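Local atomic coordinates of site-specific recombinase, resolvase family protein (PDB entry 3GUV), a protein that probably cuts and rejoins DNA at specific sites, as a member of the resolvase family of recombinases. Residues R30-A35 and V43-D48; I60-M65 and S85-N90. All coordinates share one frame; numbering follows the deposited sequence.

Interaction 1: R30-A35 and V43-D48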
ATOM      1  N   ARG A  30      10.938 -20.038 -11.299  1.00 26.03           N
ATOM      2  CA  ARG A  30      11.371 -19.428 -10.091  1.00 26.27           C
ATOM      3  C   ARG A  30      10.547 -19.867  -8.890  1.00 24.31           C
ATOM      4  O   ARG A  30      11.089 -20.188  -7.821  1.00 23.30           O
ATOM      5  CB  ARG A  30      11.273 -17.910 -10.208  1.00 27.44           C
ATOM      6  CG  ARG A  30      11.988 -17.227  -9.043  1.00 33.98           C
ATOM      7  CD  ARG A  30      13.363 -16.801  -9.427  1.00 40.38           C
ATOM      8  NE  ARG A  30      13.342 -15.466 -10.034  1.00 45.69           N
ATOM      9  CZ  ARG A  30      13.344 -14.312  -9.353  1.00 50.62           C
ATOM     10  NH1 ARG A  30      13.346 -14.277  -8.007  1.00 52.49           N
ATOM     11  NH2 ARG A  30      13.328 -13.167 -10.031  1.00 51.21           N
ATOM     12  N   MET A  31       9.236 -19.832  -9.044  1.00 22.32           N
ATOM     13  CA  MET A  31       8.370 -20.233  -7.972  1.00 22.06           C
ATOM     14  C   MET A  31       8.537 -21.732  -7.642  1.00 22.24           C
ATOM     15  O   MET A  31       8.606 -22.101  -6.463  1.00 21.02           O
ATOM     16  CB  MET A  31       6.930 -19.857  -8.294  1.00 22.18           C
ATOM     17  CG  MET A  31       6.733 -18.305  -8.478  1.00 21.66           C
ATOM     18  SD  MET A  31       5.269 -17.864  -9.415  1.00 15.49           S
ATOM     19  CE  MET A  31       4.141 -18.366  -8.109  1.00 14.82           C
ATOM     20  N   LYS A  32       8.687 -22.584  -8.660  1.00 22.60           N
ATOM     21  CA  LYS A  32       8.910 -24.009  -8.400  1.00 23.23           C
ATOM     22  C   LYS A  32      10.244 -24.229  -7.686  1.00 24.80           C
ATOM     23  O   LYS A  32      10.287 -25.014  -6.722  1.00 24.83           O
ATOM     24  CB  LYS A  32       8.785 -24.861  -9.682  1.00 23.40           C
ATOM     25  CG  LYS A  32       7.328 -25.063 -10.077  1.00 24.90           C
ATOM     26  CD  LYS A  32       7.157 -25.530 -11.534  1.00 29.35           C
ATOM     27  CE  LYS A  32       5.724 -25.348 -11.980  1.00 32.08           C
ATOM     28  NZ  LYS A  32       5.333 -26.481 -12.857  1.00 36.63           N
ATOM     29  N   ALA A  33      11.310 -23.517  -8.112  1.00 26.09           N
ATOM     30  CA  ALA A  33      12.632 -23.605  -7.433  1.00 27.00           C
ATOM     31  C   ALA A  33      12.504 -23.268  -5.955  1.00 27.37           C
ATOM     32  O   ALA A  33      12.985 -24.030  -5.107  1.00 28.30           O
ATOM     33  CB  ALA A  33      13.706 -22.719  -8.103  1.00 26.96           C
ATOM     34  N   PHE A  34      11.814 -22.166  -5.661  1.00 27.16           N
ATOM     35  CA  PHE A  34      11.536 -21.715  -4.293  1.00 27.07           C
ATOM     36  C   PHE A  34      10.790 -22.763  -3.493  1.00 27.53           C
ATOM     37  O   PHE A  34      11.116 -23.017  -2.351  1.00 27.38           O
ATOM     38  CB  PHE A  34      10.715 -20.424  -4.334  1.00 26.51           C
ATOM     39  CG  PHE A  34      10.340 -19.834  -2.979  1.00 25.96           C
ATOM     40  CD1 PHE A  34      11.129 -18.846  -2.385  1.00 27.98           C
ATOM     41  CD2 PHE A  34       9.155 -20.200  -2.344  1.00 25.50           C
ATOM     42  CE1 PHE A  34      10.749 -18.260  -1.159  1.00 26.43           C
ATOM     43  CE2 PHE A  34       8.770 -19.633  -1.134  1.00 25.17           C
ATOM     44  CZ  PHE A  34       9.570 -18.644  -0.545  1.00 27.04           C
ATOM     45  N   ALA A  35       9.766 -23.351  -4.098  1.00 28.51           N
ATOM     46  CA  ALA A  35       9.050 -24.458  -3.478  1.00 29.12           C
ATOM     47  C   ALA A  35      10.042 -25.579  -3.083  1.00 29.15           C
ATOM     48  O   ALA A  35      10.074 -26.051  -1.947  1.00 29.00           O
ATOM     49  CB  ALA A  35       7.968 -24.981  -4.416  1.00 27.86           C
ATOM     50  N   VAL A  43       0.397 -28.661  -4.334  1.00 23.88           N
ATOM     51  CA  VAL A  43      -0.811 -29.452  -4.480  1.00 23.84           C
ATOM     52  C   VAL A  43      -1.836 -28.789  -5.419  1.00 24.83           C
ATOM     53  O   VAL A  43      -2.960 -29.287  -5.563  1.00 25.79           O
ATOM     54  CB  VAL A  43      -1.444 -29.814  -3.105  1.00 24.11           C
ATOM     55  CG1 VAL A  43      -0.509 -30.713  -2.348  1.00 23.03           C
ATOM     56  CG2 VAL A  43      -1.844 -28.542  -2.292  1.00 21.78           C
ATOM     57  N   GLY A  44      -1.430 -27.713  -6.101  1.00 24.02           N
ATOM     58  CA  GLY A  44      -2.295 -27.037  -7.067  1.00 24.04           C
ATOM     59  C   GLY A  44      -1.616 -25.852  -7.735  1.00 23.73           C
ATOM     60  O   GLY A  44      -0.860 -25.150  -7.109  1.00 23.33           O
ATOM     61  N   GLU A  45      -1.875 -25.660  -9.009  1.00 23.67           N
ATOM     62  CA  GLU A  45      -1.324 -24.549  -9.751  1.00 25.32           C
ATOM     63  C   GLU A  45      -2.469 -23.915 -10.496  1.00 25.52           C
ATOM     64  O   GLU A  45      -3.227 -24.628 -11.170  1.00 25.03           O
ATOM     65  CB  GLU A  45      -0.253 -25.017 -10.728  1.00 25.65           C
ATOM     66  CG  GLU A  45       0.918 -25.739 -10.032  1.00 29.34           C
ATOM     67  CD  GLU A  45       1.909 -26.330 -11.004  1.00 33.57           C
ATOM     68  OE1 GLU A  45       2.507 -25.551 -11.780  1.00 37.75           O
ATOM     69  OE2 GLU A  45       2.108 -27.577 -10.992  1.00 38.06           O
ATOM     70  N   TYR A  46      -2.622 -22.597 -10.335  1.00 24.41           N
ATOM     71  CA  TYR A  46      -3.697 -21.831 -10.944  1.00 24.82           C
ATOM     72  C   TYR A  46      -3.098 -20.628 -11.717  1.00 25.41           C
ATOM     73  O   TYR A  46      -2.140 -20.020 -11.282  1.00 24.42           O
ATOM     74  CB  TYR A  46      -4.635 -21.304  -9.876  1.00 25.11           C
ATOM     75  CG  TYR A  46      -5.332 -22.343  -9.022  1.00 24.42           C
ATOM     76  CD1 TYR A  46      -6.630 -22.742  -9.289  1.00 25.28           C
ATOM     77  CD2 TYR A  46      -4.696 -22.875  -7.910  1.00 24.60           C
ATOM     78  CE1 TYR A  46      -7.277 -23.702  -8.455  1.00 28.60           C
ATOM     79  CE2 TYR A  46      -5.296 -23.821  -7.107  1.00 27.50           C
ATOM     80  CZ  TYR A  46      -6.593 -24.221  -7.368  1.00 27.81           C
ATOM     81  OH  TYR A  46      -7.169 -25.119  -6.532  1.00 32.44           O
ATOM     82  N   GLU A  47      -3.659 -20.325 -12.873  1.00 26.34           N
ATOM     83  CA  GLU A  47      -3.064 -19.360 -13.800  1.00 27.09           C
ATOM     84  C   GLU A  47      -4.132 -18.612 -14.579  1.00 26.74           C
ATOM     85  O   GLU A  47      -4.946 -19.230 -15.239  1.00 25.28           O
ATOM     86  CB  GLU A  47      -2.145 -20.069 -14.790  1.00 27.73           C
ATOM     87  CG  GLU A  47      -1.300 -19.120 -15.605  1.00 30.56           C
ATOM     88  CD  GLU A  47      -0.117 -19.794 -16.299  1.00 35.95           C
ATOM     89  OE1 GLU A  47      -0.337 -20.339 -17.407  1.00 40.70           O
ATOM     90  OE2 GLU A  47       1.034 -19.754 -15.768  1.00 41.77           O
ATOM     91  N   ASP A  48      -4.128 -17.276 -14.477  1.00 27.02           N
ATOM     92  CA  ASP A  48      -4.934 -16.418 -15.366  1.00 27.41           C
ATOM     93  C   ASP A  48      -3.993 -15.862 -16.468  1.00 28.74           C
ATOM     94  O   ASP A  48      -3.366 -14.812 -16.281  1.00 27.82           O
ATOM     95  CB  ASP A  48      -5.536 -15.289 -14.545  1.00 26.58           C
ATOM     96  CG  ASP A  48      -6.644 -15.766 -13.621  1.00 27.90           C
ATOM     97  OD1 ASP A  48      -7.618 -16.323 -14.164  1.00 27.27           O
ATOM     98  OD2 ASP A  48      -6.545 -15.575 -12.376  1.00 26.57           O
TER
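The carboxylate of Glu45 is the one flat group in play, and Lys32 approaches it at the OE1 corner, its terminal atoms displaced to one side of the carboxylate plane. NZ lies moderately out of that plane and CE further out on the same side, so the ammonium group meets OE1 obliquely. The salt bridge runs from Lys32 NZ to Glu45 OE1 at 3.2 Å. The other oxygen is less involved, with Lys32 NZ 3.9 Å from Glu45 OE2, so this is a one-oxygen contact rather than a symmetric fork. Lys32 CE comes as near to Glu45 OE1 as NZ does, also 3.2 Å; the amine thus reaches the oxygen alongside its own last methylene instead of pointing straight at it, and as a hydrogen bond the pair is weak. The angle at OE1 between CD and NZ is about 117°; the weakness lies at the nitrogen end and in the displacement from the plane.

The two side chains cross at roughly a right angle. Glu45 leaves the strand with CG anti to its carbonyl carbon (chi1 -59°) and is extended beyond it, which carries the carboxylate out to Lys32. Lys32 starts the same way but bends at its last torsion (chi4 -143°), which turns NZ to OE1. Its side chain also touches Leu9 and Ile42, on the two adjacent strands 6-12 and 41-48. The backbones stay well apart here, the CA atoms of Lys32 and Glu45 being 10.3 Å from each other, and both residues also touch a crystal neighbour. The contact ties the helix of a beta-alpha-beta crossover to its second strand at the protein surface: helix 24-37 lies in the connection between the parallel neighbours 6-12 and 41-48, the latter an outermost strand, in the alpha/beta fold of the resolvase N-terminal domain.

Interaction 2: I60-M65 and S85-N90; sequences IQFNRM and SRFARN
Apolar contact carries the interaction: Phe62 and Phe87 touch through their CE1 atoms, 3.7 Å apart. Phe87 CE1 sits at the edge of the Phe62 ring, near its plane, and Phe87 CD1 follows at 4.1 Å from Phe62 CE1. The ring centroids are 6.0 Å apart and the planes are inclined at 67°, so the rings meet obliquely. Both rings are thrown out from their backbones by the same first torsion, CG anti to N at 172°; the first side-chain bond of Phe62 is aimed from the helix at the loop, while Phe87 closes the distance with the end of its ring.

Arg59, just before the helix, contacts both sides: a cation-pi contact with Phe62 and a hydrogen bond from NH2 to the backbone O of Phe87, linking the helix start to the loop.

Polar bonds within each segment lie away from the rings. Arg64 NH1 donates to Gln61 OE1 at 2.6 Å, from 27° out of the carbonyl plane, and a weak second bond comes from Arg64 NE. Within the loop, Arg86 NH1 gives a weak bond to the backbone O of Ser85, 3.3 Å away; the same NH1 also forms a salt bridge with Glu138 of the second subunit.

Phe62 and Phe87 both also touch Thr97 of helix 91-103, whose start is capped by Asn90, its OD1 accepting from Asp93 N. Phe87 packs on Val81 of strand 78-81 as well, so the aromatic pair fills the junction between helix 60-70, helix 91-103 and the loop that leaves this strand.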
ATOM      1  N   ILE A  60     -10.596 -15.426 -13.168  1.00 37.42           N
ATOM      2  CA  ILE A  60     -11.365 -16.677 -13.089  1.00 36.87           C
ATOM      3  C   ILE A  60     -10.674 -17.807 -12.308  1.00 34.87           C
ATOM      4  O   ILE A  60     -11.295 -18.475 -11.486  1.00 34.27           O
ATOM      5  CB  ILE A  60     -11.691 -17.231 -14.497  1.00 36.98           C
ATOM      6  CG1 ILE A  60     -12.559 -16.232 -15.289  1.00 38.65           C
ATOM      7  CG2 ILE A  60     -12.395 -18.551 -14.380  1.00 36.62           C
ATOM      8  CD1 ILE A  60     -12.164 -16.159 -16.759  1.00 39.80           C
ATOM      9  N   GLN A  61      -9.406 -18.041 -12.602  1.00 32.26           N
ATOM     10  CA  GLN A  61      -8.687 -19.129 -11.932  1.00 31.10           C
ATOM     11  C   GLN A  61      -8.365 -18.684 -10.518  1.00 30.10           C
ATOM     12  O   GLN A  61      -8.334 -19.488  -9.605  1.00 27.82           O
ATOM     13  CB  GLN A  61      -7.411 -19.501 -12.694  1.00 30.86           C
ATOM     14  CG  GLN A  61      -7.673 -20.054 -14.088  1.00 31.25           C
ATOM     15  CD  GLN A  61      -8.673 -21.191 -14.098  1.00 34.36           C
ATOM     16  OE1 GLN A  61      -8.604 -22.125 -13.275  1.00 35.63           O
ATOM     17  NE2 GLN A  61      -9.631 -21.119 -15.030  1.00 34.95           N
ATOM     18  N   PHE A  62      -8.119 -17.383 -10.348  1.00 29.62           N
ATOM     19  CA  PHE A  62      -7.952 -16.851  -9.014  1.00 29.69           C
ATOM     20  C   PHE A  62      -9.211 -17.103  -8.180  1.00 29.10           C
ATOM     21  O   PHE A  62      -9.125 -17.484  -7.012  1.00 27.81           O
ATOM     22  CB  PHE A  62      -7.619 -15.369  -9.072  1.00 29.83           C
ATOM     23  CG  PHE A  62      -7.628 -14.721  -7.756  1.00 31.33           C
ATOM     24  CD1 PHE A  62      -6.483 -14.662  -6.998  1.00 33.28           C
ATOM     25  CD2 PHE A  62      -8.814 -14.204  -7.240  1.00 33.09           C
ATOM     26  CE1 PHE A  62      -6.511 -14.063  -5.757  1.00 37.42           C
ATOM     27  CE2 PHE A  62      -8.848 -13.599  -5.990  1.00 35.68           C
ATOM     28  CZ  PHE A  62      -7.698 -13.522  -5.254  1.00 36.78           C
ATOM     29  N   ASN A  63     -10.379 -16.922  -8.788  1.00 30.06           N
ATOM     30  CA  ASN A  63     -11.640 -17.158  -8.085  1.00 30.99           C
ATOM     31  C   ASN A  63     -11.830 -18.669  -7.843  1.00 30.67           C
ATOM     32  O   ASN A  63     -12.202 -19.055  -6.752  1.00 30.19           O
ATOM     33  CB  ASN A  63     -12.837 -16.553  -8.825  1.00 31.39           C
ATOM     34  CG  ASN A  63     -12.776 -15.025  -8.907  1.00 33.90           C
ATOM     35  OD1 ASN A  63     -12.240 -14.352  -8.025  1.00 37.79           O
ATOM     36  ND2 ASN A  63     -13.321 -14.476  -9.987  1.00 36.74           N
ATOM     37  N   ARG A  64     -11.549 -19.520  -8.829  1.00 30.90           N
ATOM     38  CA  ARG A  64     -11.550 -20.958  -8.559  1.00 31.68           C
ATOM     39  C   ARG A  64     -10.632 -21.286  -7.363  1.00 31.07           C
ATOM     40  O   ARG A  64     -11.030 -22.051  -6.489  1.00 31.12           O
ATOM     41  CB  ARG A  64     -11.164 -21.837  -9.764  1.00 32.49           C
ATOM     42  CG  ARG A  64     -10.899 -23.322  -9.250  1.00 37.20           C
ATOM     43  CD  ARG A  64     -10.891 -24.478 -10.236  1.00 42.80           C
ATOM     44  NE  ARG A  64     -10.124 -24.200 -11.453  1.00 46.88           N
ATOM     45  CZ  ARG A  64      -9.451 -25.108 -12.152  1.00 50.25           C
ATOM     46  NH1 ARG A  64      -8.827 -24.742 -13.269  1.00 51.57           N
ATOM     47  NH2 ARG A  64      -9.406 -26.383 -11.764  1.00 51.21           N
ATOM     48  N   MET A  65      -9.420 -20.702  -7.318  1.00 30.12           N
ATOM     49  CA  MET A  65      -8.467 -20.977  -6.228  1.00 29.27           C
ATOM     50  C   MET A  65      -9.080 -20.632  -4.865  1.00 28.68           C
ATOM     51  O   MET A  65      -9.033 -21.442  -3.938  1.00 27.97           O
ATOM     52  CB  MET A  65      -7.134 -20.237  -6.445  1.00 28.42           C
ATOM     53  CG  MET A  65      -5.973 -20.616  -5.483  1.00 26.52           C
ATOM     54  SD  MET A  65      -4.363 -19.777  -5.725  1.00 13.36           S
ATOM     55  CE  MET A  65      -4.822 -18.084  -5.242  1.00 19.76           C
ATOM     56  N   SER A  85       1.854  -7.302  -7.265  1.00 35.68           N
ATOM     57  CA  SER A  85       1.278  -6.846  -8.520  1.00 37.22           C
ATOM     58  C   SER A  85       0.962  -7.994  -9.493  1.00 38.76           C
ATOM     59  O   SER A  85       0.535  -7.736 -10.604  1.00 39.49           O
ATOM     60  CB  SER A  85       2.233  -5.894  -9.204  1.00 36.85           C
ATOM     61  OG  SER A  85       3.459  -6.554  -9.427  1.00 39.85           O
ATOM     62  N   ARG A  86       1.236  -9.239  -9.111  1.00 39.76           N
ATOM     63  CA  ARG A  86       0.844 -10.393  -9.926  1.00 40.35           C
ATOM     64  C   ARG A  86      -0.067 -11.246  -9.059  1.00 40.80           C
ATOM     65  O   ARG A  86       0.082 -12.483  -8.963  1.00 39.99           O
ATOM     66  CB  ARG A  86       2.071 -11.157 -10.414  1.00 40.43           C
ATOM     67  CG  ARG A  86       2.855 -10.422 -11.486  1.00 40.54           C
ATOM     68  CD  ARG A  86       1.997 -10.263 -12.737  1.00 42.08           C
ATOM     69  NE  ARG A  86       2.748  -9.705 -13.842  1.00 42.74           N
ATOM     70  CZ  ARG A  86       3.100  -8.427 -13.951  1.00 44.84           C
ATOM     71  NH1 ARG A  86       2.813  -7.543 -13.004  1.00 45.91           N
ATOM     72  NH2 ARG A  86       3.775  -8.028 -15.010  1.00 46.35           N
ATOM     73  N   PHE A  87      -1.035 -10.533  -8.456  1.00 40.95           N
ATOM     74  CA  PHE A  87      -1.908 -11.074  -7.442  1.00 40.66           C
ATOM     75  C   PHE A  87      -3.103 -10.152  -7.201  1.00 39.90           C
ATOM     76  O   PHE A  87      -4.227 -10.608  -7.209  1.00 39.98           O
ATOM     77  CB  PHE A  87      -1.103 -11.315  -6.163  1.00 40.44           C
ATOM     78  CG  PHE A  87      -1.935 -11.699  -4.986  1.00 41.93           C
ATOM     79  CD1 PHE A  87      -2.608 -12.912  -4.959  1.00 43.91           C
ATOM     80  CD2 PHE A  87      -2.029 -10.866  -3.898  1.00 44.79           C
ATOM     81  CE1 PHE A  87      -3.372 -13.289  -3.871  1.00 44.59           C
ATOM     82  CE2 PHE A  87      -2.808 -11.221  -2.803  1.00 46.60           C
ATOM     83  CZ  PHE A  87      -3.482 -12.451  -2.792  1.00 45.46           C
ATOM     84  N   ALA A  88      -2.859  -8.863  -6.956  1.00 39.56           N
ATOM     85  CA  ALA A  88      -3.933  -7.900  -6.632  1.00 38.14           C
ATOM     86  C   ALA A  88      -3.857  -6.673  -7.533  1.00 36.80           C
ATOM     87  O   ALA A  88      -2.842  -6.423  -8.182  1.00 37.27           O
ATOM     88  CB  ALA A  88      -3.845  -7.492  -5.169  1.00 38.48           C
ATOM     89  N   ARG A  89      -4.941  -5.908  -7.557  1.00 35.46           N
ATOM     90  CA  ARG A  89      -5.098  -4.774  -8.454  1.00 34.40           C
ATOM     91  C   ARG A  89      -4.873  -3.395  -7.741  1.00 32.88           C
ATOM     92  O   ARG A  89      -4.645  -2.363  -8.365  1.00 31.97           O
ATOM     93  CB  ARG A  89      -6.499  -4.875  -9.073  1.00 34.98           C
ATOM     94  N   ASN A  90      -4.933  -3.417  -6.418  1.00 31.32           N
ATOM     95  CA  ASN A  90      -4.727  -2.247  -5.589  1.00 30.15           C
ATOM     96  C   ASN A  90      -4.565  -2.747  -4.150  1.00 29.86           C
ATOM     97  O   ASN A  90      -4.632  -3.968  -3.911  1.00 28.86           O
ATOM     98  CB  ASN A  90      -5.892  -1.260  -5.734  1.00 30.17           C
ATOM     99  CG  ASN A  90      -7.274  -1.917  -5.542  1.00 31.23           C
ATOM    100  OD1 ASN A  90      -7.598  -2.402  -4.470  1.00 29.55           O
ATOM    101  ND2 ASN A  90      -8.097  -1.878  -6.583  1.00 31.77           N
TER

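Overall arrangement
Interaction 1 is a surface contact and interaction 2 a buried one, their centres about 14 Å apart, and the chemistry follows: a charged pair with a weak bond at an outermost strand of the sheet, against two phenylalanine rings in the interior. They share no helix or strand. Interaction 1 joins helix 24-37 to strand 41-48, and interaction 2 joins helix 60-70 to the loop before helix 91-103. The two are coupled at Asp48, which ends the strand: its OD1 probably accepts from Gln61 N (2.9 Å) and its OD2 from Phe62 N (3.1 Å), tying the strand end to the first turn of the next helix.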